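Local coordinates for adhesion G-protein coupled receptor G6 (Danio rerio, PDB 6V55) that probably acts as a calcium-binding cell-surface adhesion receptor that couples extracellular contacts to G-protein signalling in myelination, at residues A583-F596 against R671-F683. Sequence-based numbering, arbitrary orientation.
Sequences ALKAVDELVQKIEF and RINFMFFGRTGLF. With NAG (2-acetamido-2-deoxy-beta-D-glucopyranose), chain L.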
loop_
_atom_site.group_PDB
_atom_site.type_symbol
_atom_site.label_atom_id
_atom_site.label_comp_id
_atom_site.label_asym_id
_atom_site.label_seq_id
_atom_site.Cartn_x
_atom_site.Cartn_y
_atom_site.Cartn_z
ATOM N N ALA A 583 -32.135 5.750 20.309
ATOM C CA ALA A 583 -32.135 5.980 18.864
ATOM C C ALA A 583 -33.508 6.369 18.361
ATOM O O ALA A 583 -33.632 7.315 17.576
ATOM C CB ALA A 583 -31.667 4.727 18.123
ATOM N N LEU A 584 -34.543 5.674 18.841
ATOM C CA LEU A 584 -35.909 5.991 18.451
ATOM C C LEU A 584 -36.326 7.353 18.972
ATOM O O LEU A 584 -36.911 8.144 18.226
ATOM C CB LEU A 584 -36.866 4.932 18.972
ATOM C CG LEU A 584 -36.889 3.686 18.098
ATOM C CD1 LEU A 584 -37.846 2.658 18.742
ATOM C CD2 LEU A 584 -37.244 4.010 16.645
ATOM N N LYS A 585 -35.962 7.666 20.222
ATOM C CA LYS A 585 -36.344 8.944 20.809
ATOM C C LYS A 585 -35.549 10.099 20.205
ATOM O O LYS A 585 -36.102 11.194 20.053
ATOM C CB LYS A 585 -36.204 8.881 22.338
ATOM C CG LYS A 585 -37.330 8.139 23.057
ATOM C CD LYS A 585 -36.971 7.836 24.499
ATOM C CE LYS A 585 -38.212 7.688 25.378
ATOM N NZ LYS A 585 -37.880 7.650 26.840
ATOM N N ALA A 586 -34.299 9.858 19.768
ATOM C CA ALA A 586 -33.505 10.916 19.128
ATOM C C ALA A 586 -33.965 11.238 17.712
ATOM O O ALA A 586 -33.899 12.404 17.300
ATOM C CB ALA A 586 -32.029 10.536 19.072
ATOM N N VAL A 587 -34.381 10.223 16.945
ATOM C CA VAL A 587 -34.989 10.454 15.635
ATOM C C VAL A 587 -36.312 11.211 15.779
ATOM O O VAL A 587 -36.616 12.108 14.978
ATOM C CB VAL A 587 -35.155 9.105 14.910
ATOM C CG1 VAL A 587 -36.036 9.195 13.699
ATOM C CG2 VAL A 587 -33.842 8.658 14.452
ATOM N N ASP A 588 -37.078 10.909 16.838
ATOM C CA ASP A 588 -38.385 11.531 17.059
ATOM C C ASP A 588 -38.256 13.018 17.352
ATOM O O ASP A 588 -39.030 13.834 16.834
ATOM C CB ASP A 588 -39.115 10.850 18.225
ATOM C CG ASP A 588 -39.670 9.459 17.876
ATOM O OD1 ASP A 588 -40.150 8.789 18.829
ATOM O OD2 ASP A 588 -39.600 9.029 16.689
ATOM N N GLU A 589 -37.253 13.391 18.132
ATOM C CA GLU A 589 -37.070 14.790 18.474
ATOM C C GLU A 589 -36.362 15.565 17.385
ATOM O O GLU A 589 -36.548 16.784 17.320
ATOM C CB GLU A 589 -36.284 14.927 19.771
ATOM C CG GLU A 589 -36.680 16.153 20.564
ATOM C CD GLU A 589 -35.511 16.712 21.295
ATOM O OE1 GLU A 589 -34.489 15.986 21.362
ATOM O OE2 GLU A 589 -35.624 17.849 21.810
ATOM N N LEU A 590 -35.545 14.886 16.562
ATOM C CA LEU A 590 -34.943 15.503 15.377
ATOM C C LEU A 590 -36.013 16.001 14.422
ATOM O O LEU A 590 -35.930 17.127 13.919
ATOM C CB LEU A 590 -34.029 14.495 14.676
ATOM C CG LEU A 590 -33.431 14.797 13.312
ATOM C CD1 LEU A 590 -32.086 15.394 13.540
ATOM C CD2 LEU A 590 -33.242 13.532 12.494
ATOM N N VAL A 591 -37.079 15.212 14.256
ATOM C CA VAL A 591 -38.181 15.554 13.372
ATOM C C VAL A 591 -39.015 16.703 13.951
ATOM O O VAL A 591 -39.534 17.547 13.202
ATOM C CB VAL A 591 -38.980 14.254 13.102
ATOM C CG1 VAL A 591 -40.228 14.495 12.334
ATOM C CG2 VAL A 591 -38.121 13.321 12.265
ATOM N N GLN A 592 -39.116 16.795 15.274
ATOM C CA GLN A 592 -39.824 17.921 15.879
ATOM C C GLN A 592 -39.066 19.232 15.700
ATOM O O GLN A 592 -39.686 20.282 15.512
ATOM C CB GLN A 592 -40.047 17.660 17.369
ATOM C CG GLN A 592 -40.898 16.440 17.669
ATOM C CD GLN A 592 -42.340 16.624 17.251
ATOM O OE1 GLN A 592 -42.877 17.741 17.302
ATOM N NE2 GLN A 592 -42.979 15.533 16.822
ATOM N N LYS A 593 -37.738 19.179 15.680
ATOM C CA LYS A 593 -36.907 20.366 15.769
ATOM C C LYS A 593 -36.382 20.837 14.434
ATOM O O LYS A 593 -35.656 21.839 14.401
ATOM C CB LYS A 593 -35.695 20.106 16.666
ATOM C CG LYS A 593 -36.019 19.921 18.114
ATOM C CD LYS A 593 -35.139 20.760 18.975
ATOM C CE LYS A 593 -33.706 20.448 18.738
ATOM N NZ LYS A 593 -33.043 20.275 20.045
ATOM N N ILE A 594 -36.652 20.114 13.357
ATOM C CA ILE A 594 -35.980 20.409 12.098
ATOM C C ILE A 594 -36.574 21.681 11.500
ATOM O O ILE A 594 -37.792 21.902 11.552
ATOM C CB ILE A 594 -36.046 19.206 11.137
ATOM C CG1 ILE A 594 -35.368 19.528 9.837
ATOM C CG2 ILE A 594 -37.454 18.758 10.803
ATOM C CD1 ILE A 594 -34.888 18.351 9.230
ATOM N N GLU A 595 -35.697 22.593 11.078
ATOM C CA GLU A 595 -36.097 23.806 10.386
ATOM C C GLU A 595 -35.978 23.566 8.886
ATOM O O GLU A 595 -34.945 23.077 8.420
ATOM C CB GLU A 595 -35.228 24.985 10.829
ATOM C CG GLU A 595 -35.413 25.408 12.293
ATOM C CD GLU A 595 -34.088 25.713 13.001
ATOM O OE1 GLU A 595 -33.886 25.215 14.138
ATOM O OE2 GLU A 595 -33.242 26.436 12.417
ATOM N N PHE A 596 -37.033 23.880 8.138
ATOM C CA PHE A 596 -37.006 23.723 6.686
ATOM C C PHE A 596 -37.768 24.873 6.037
ATOM O O PHE A 596 -38.509 25.601 6.705
ATOM C CB PHE A 596 -37.557 22.353 6.250
ATOM C CG PHE A 596 -39.034 22.162 6.475
ATOM C CD1 PHE A 596 -39.537 21.850 7.749
ATOM C CD2 PHE A 596 -39.919 22.223 5.400
ATOM C CE1 PHE A 596 -40.900 21.654 7.955
ATOM C CE2 PHE A 596 -41.293 22.023 5.588
ATOM C CZ PHE A 596 -41.782 21.733 6.866
ATOM N N ARG A 671 -47.299 21.009 11.443
ATOM C CA ARG A 671 -46.607 20.127 10.524
ATOM C C ARG A 671 -47.283 18.777 10.507
ATOM O O ARG A 671 -48.029 18.436 11.411
ATOM C CB ARG A 671 -45.143 19.913 10.914
ATOM C CG ARG A 671 -44.247 21.090 10.715
ATOM C CD ARG A 671 -43.411 21.302 11.939
ATOM N NE ARG A 671 -42.344 22.272 11.694
ATOM C CZ ARG A 671 -41.040 21.992 11.680
ATOM N NH1 ARG A 671 -40.606 20.758 11.909
ATOM N NH2 ARG A 671 -40.167 22.957 11.448
ATOM N N ILE A 672 -46.995 18.002 9.464
ATOM C CA ILE A 672 -47.186 16.556 9.467
ATOM C C ILE A 672 -45.808 15.928 9.417
ATOM O O ILE A 672 -44.958 16.370 8.642
ATOM C CB ILE A 672 -48.032 16.071 8.278
ATOM C CG1 ILE A 672 -49.214 17.010 8.067
ATOM C CG2 ILE A 672 -48.493 14.625 8.509
ATOM C CD1 ILE A 672 -50.265 16.521 7.103
ATOM N N ASN A 673 -45.582 14.926 10.251
ATOM C CA ASN A 673 -44.335 14.183 10.303
ATOM C C ASN A 673 -44.556 12.788 9.742
ATOM O O ASN A 673 -45.621 12.198 9.918
ATOM C CB ASN A 673 -43.841 14.078 11.747
ATOM C CG ASN A 673 -43.705 15.439 12.413
ATOM O OD1 ASN A 673 -43.288 16.395 11.778
ATOM N ND2 ASN A 673 -44.074 15.534 13.690
ATOM N N PHE A 674 -43.546 12.239 9.088
ATOM C CA PHE A 674 -43.693 10.896 8.540
ATOM C C PHE A 674 -42.327 10.236 8.595
ATOM O O PHE A 674 -41.342 10.845 8.180
ATOM C CB PHE A 674 -44.231 10.969 7.105
ATOM C CG PHE A 674 -44.603 9.640 6.497
ATOM C CD1 PHE A 674 -43.649 8.869 5.823
ATOM C CD2 PHE A 674 -45.916 9.200 6.512
ATOM C CE1 PHE A 674 -43.978 7.658 5.238
ATOM C CE2 PHE A 674 -46.263 7.978 5.915
ATOM C CZ PHE A 674 -45.284 7.217 5.268
ATOM N N MET A 675 -42.265 9.010 9.119
ATOM C CA MET A 675 -41.047 8.197 9.119
ATOM C C MET A 675 -41.369 6.803 8.598
ATOM O O MET A 675 -42.409 6.228 8.940
ATOM C CB MET A 675 -40.434 8.061 10.522
ATOM C CG MET A 675 -40.302 9.362 11.276
ATOM S SD MET A 675 -39.681 9.213 12.937
ATOM C CE MET A 675 -40.900 10.263 13.735
ATOM N N PHE A 676 -40.481 6.258 7.774
ATOM C CA PHE A 676 -40.595 4.881 7.310
ATOM C C PHE A 676 -39.336 4.145 7.737
ATOM O O PHE A 676 -38.225 4.554 7.376
ATOM C CB PHE A 676 -40.787 4.829 5.790
ATOM C CG PHE A 676 -40.783 3.439 5.218
ATOM C CD1 PHE A 676 -39.639 2.921 4.595
ATOM C CD2 PHE A 676 -41.925 2.658 5.282
ATOM C CE1 PHE A 676 -39.636 1.637 4.078
ATOM C CE2 PHE A 676 -41.940 1.376 4.755
ATOM C CZ PHE A 676 -40.793 0.859 4.160
ATOM N N PHE A 677 -39.500 3.064 8.495
ATOM C CA PHE A 677 -38.371 2.259 8.950
ATOM C C PHE A 677 -38.284 1.017 8.069
ATOM O O PHE A 677 -39.147 0.137 8.131
ATOM C CB PHE A 677 -38.521 1.889 10.422
ATOM C CG PHE A 677 -38.273 3.033 11.369
ATOM C CD1 PHE A 677 -39.293 3.928 11.690
ATOM C CD2 PHE A 677 -37.018 3.207 11.951
ATOM C CE1 PHE A 677 -39.069 4.982 12.566
ATOM C CE2 PHE A 677 -36.783 4.261 12.843
ATOM C CZ PHE A 677 -37.816 5.142 13.148
ATOM N N GLY A 678 -37.258 0.958 7.224
ATOM C CA GLY A 678 -37.081 -0.212 6.382
ATOM C C GLY A 678 -36.646 -1.449 7.135
ATOM O O GLY A 678 -36.906 -2.564 6.673
ATOM N N ARG A 679 -35.997 -1.278 8.286
ATOM C CA ARG A 679 -35.492 -2.381 9.086
ATOM C C ARG A 679 -36.157 -2.348 10.456
ATOM O O ARG A 679 -36.584 -1.290 10.933
ATOM C CB ARG A 679 -33.969 -2.310 9.192
ATOM C CG ARG A 679 -33.295 -2.581 7.853
ATOM C CD ARG A 679 -31.900 -3.141 8.015
ATOM N NE ARG A 679 -31.922 -4.377 8.784
ATOM C CZ ARG A 679 -31.957 -5.590 8.246
ATOM N NH1 ARG A 679 -31.952 -5.727 6.922
ATOM N NH2 ARG A 679 -31.992 -6.662 9.037
ATOM N N THR A 680 -36.280 -3.517 11.083
ATOM C CA THR A 680 -37.130 -3.642 12.262
ATOM C C THR A 680 -36.363 -3.878 13.551
ATOM O O THR A 680 -36.988 -4.154 14.576
ATOM C CB THR A 680 -38.151 -4.771 12.085
ATOM O OG1 THR A 680 -37.521 -6.036 12.346
ATOM C CG2 THR A 680 -38.750 -4.763 10.682
ATOM N N GLY A 681 -35.040 -3.747 13.546
ATOM C CA GLY A 681 -34.259 -4.141 14.713
ATOM C C GLY A 681 -34.291 -3.164 15.875
ATOM O O GLY A 681 -33.711 -3.461 16.926
ATOM N N LEU A 682 -34.893 -1.994 15.699
ATOM C CA LEU A 682 -35.050 -1.043 16.789
ATOM C C LEU A 682 -36.348 -1.255 17.566
ATOM O O LEU A 682 -36.589 -0.539 18.547
ATOM C CB LEU A 682 -34.989 0.402 16.246
ATOM C CG LEU A 682 -33.748 0.923 15.483
ATOM C CD1 LEU A 682 -34.063 2.226 14.763
ATOM C CD2 LEU A 682 -32.558 1.122 16.418
ATOM N N PHE A 683 -37.180 -2.218 17.168
ATOM C CA PHE A 683 -38.508 -2.393 17.746
ATOM C C PHE A 683 -38.678 -3.783 18.354
ATOM O O PHE A 683 -39.742 -4.409 18.245
ATOM C CB PHE A 683 -39.592 -2.137 16.701
ATOM C CG PHE A 683 -39.537 -0.769 16.079
ATOM C CD1 PHE A 683 -38.852 -0.566 14.882
ATOM C CD2 PHE A 683 -40.179 0.312 16.681
ATOM C CE1 PHE A 683 -38.802 0.685 14.297
ATOM C CE2 PHE A 683 -40.131 1.574 16.095
ATOM C CZ PHE A 683 -39.435 1.755 14.900
HETATM C C1 NAG L . -41.454 18.464 23.291
HETATM C C2 NAG L . -40.222 19.354 23.072
HETATM C C3 NAG L . -39.021 18.774 23.824
HETATM C C4 NAG L . -39.342 18.606 25.308
HETATM C C5 NAG L . -40.624 17.784 25.507
HETATM C C6 NAG L . -41.082 17.752 26.950
HETATM C C7 NAG L . -39.589 20.667 21.094
HETATM C C8 NAG L . -39.356 20.637 19.616
HETATM N N2 NAG L . -39.927 19.501 21.654
HETATM O O3 NAG L . -37.889 19.625 23.652
HETATM O O4 NAG L . -38.262 17.955 25.968
HETATM O O5 NAG L . -41.714 18.330 24.734
HETATM O O6 NAG L . -42.487 17.555 27.057
HETATM O O7 NAG L . -39.473 21.703 21.752
HETATM O O HOH W 1 -41.630 18.607 12.664
#
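The guanidinium of R671 binds the end of the chain that leaves helix 573-593. Its NH2 donates to I594 O at 2.6 Å; the oxygen lies in the guanidinium plane and NH2 approaches nearly in line with its C=O bond, while NH1 adds a weak second bond to the same oxygen. F596 turns a ring edge to this group, CE1 sitting 3.7 Å from R671 CZ over one guanidinium face, the two planes 69° apart. N673 ND2 is hydrogen-bonded to S701 OG of the neighbouring strand 697-701, and a chi1 of 173° turns V591 CG1 away from the backbone N and onto the N673 amide, 3.6 Å from N673 CG.

Most of the remaining contact is apolar. V587 CG1 reaches M675 SD at 3.7 Å, and M675 CE also meets D588 OD2. L584 CD2 wedges against both F677 CZ (3.7 Å) and F683 CZ (3.6 Å), and the F683 edge stands over the F677 face, a T-shaped pair.

A leucine in place of R671 would probably leave I594 O without its donor and the F596 edge without the guanidinium face. Apolar side chains thus pack the helix on the sheet, while one carbonyl near the helix's C-terminal end is held by the arginine, within what is probably the GAIN domain.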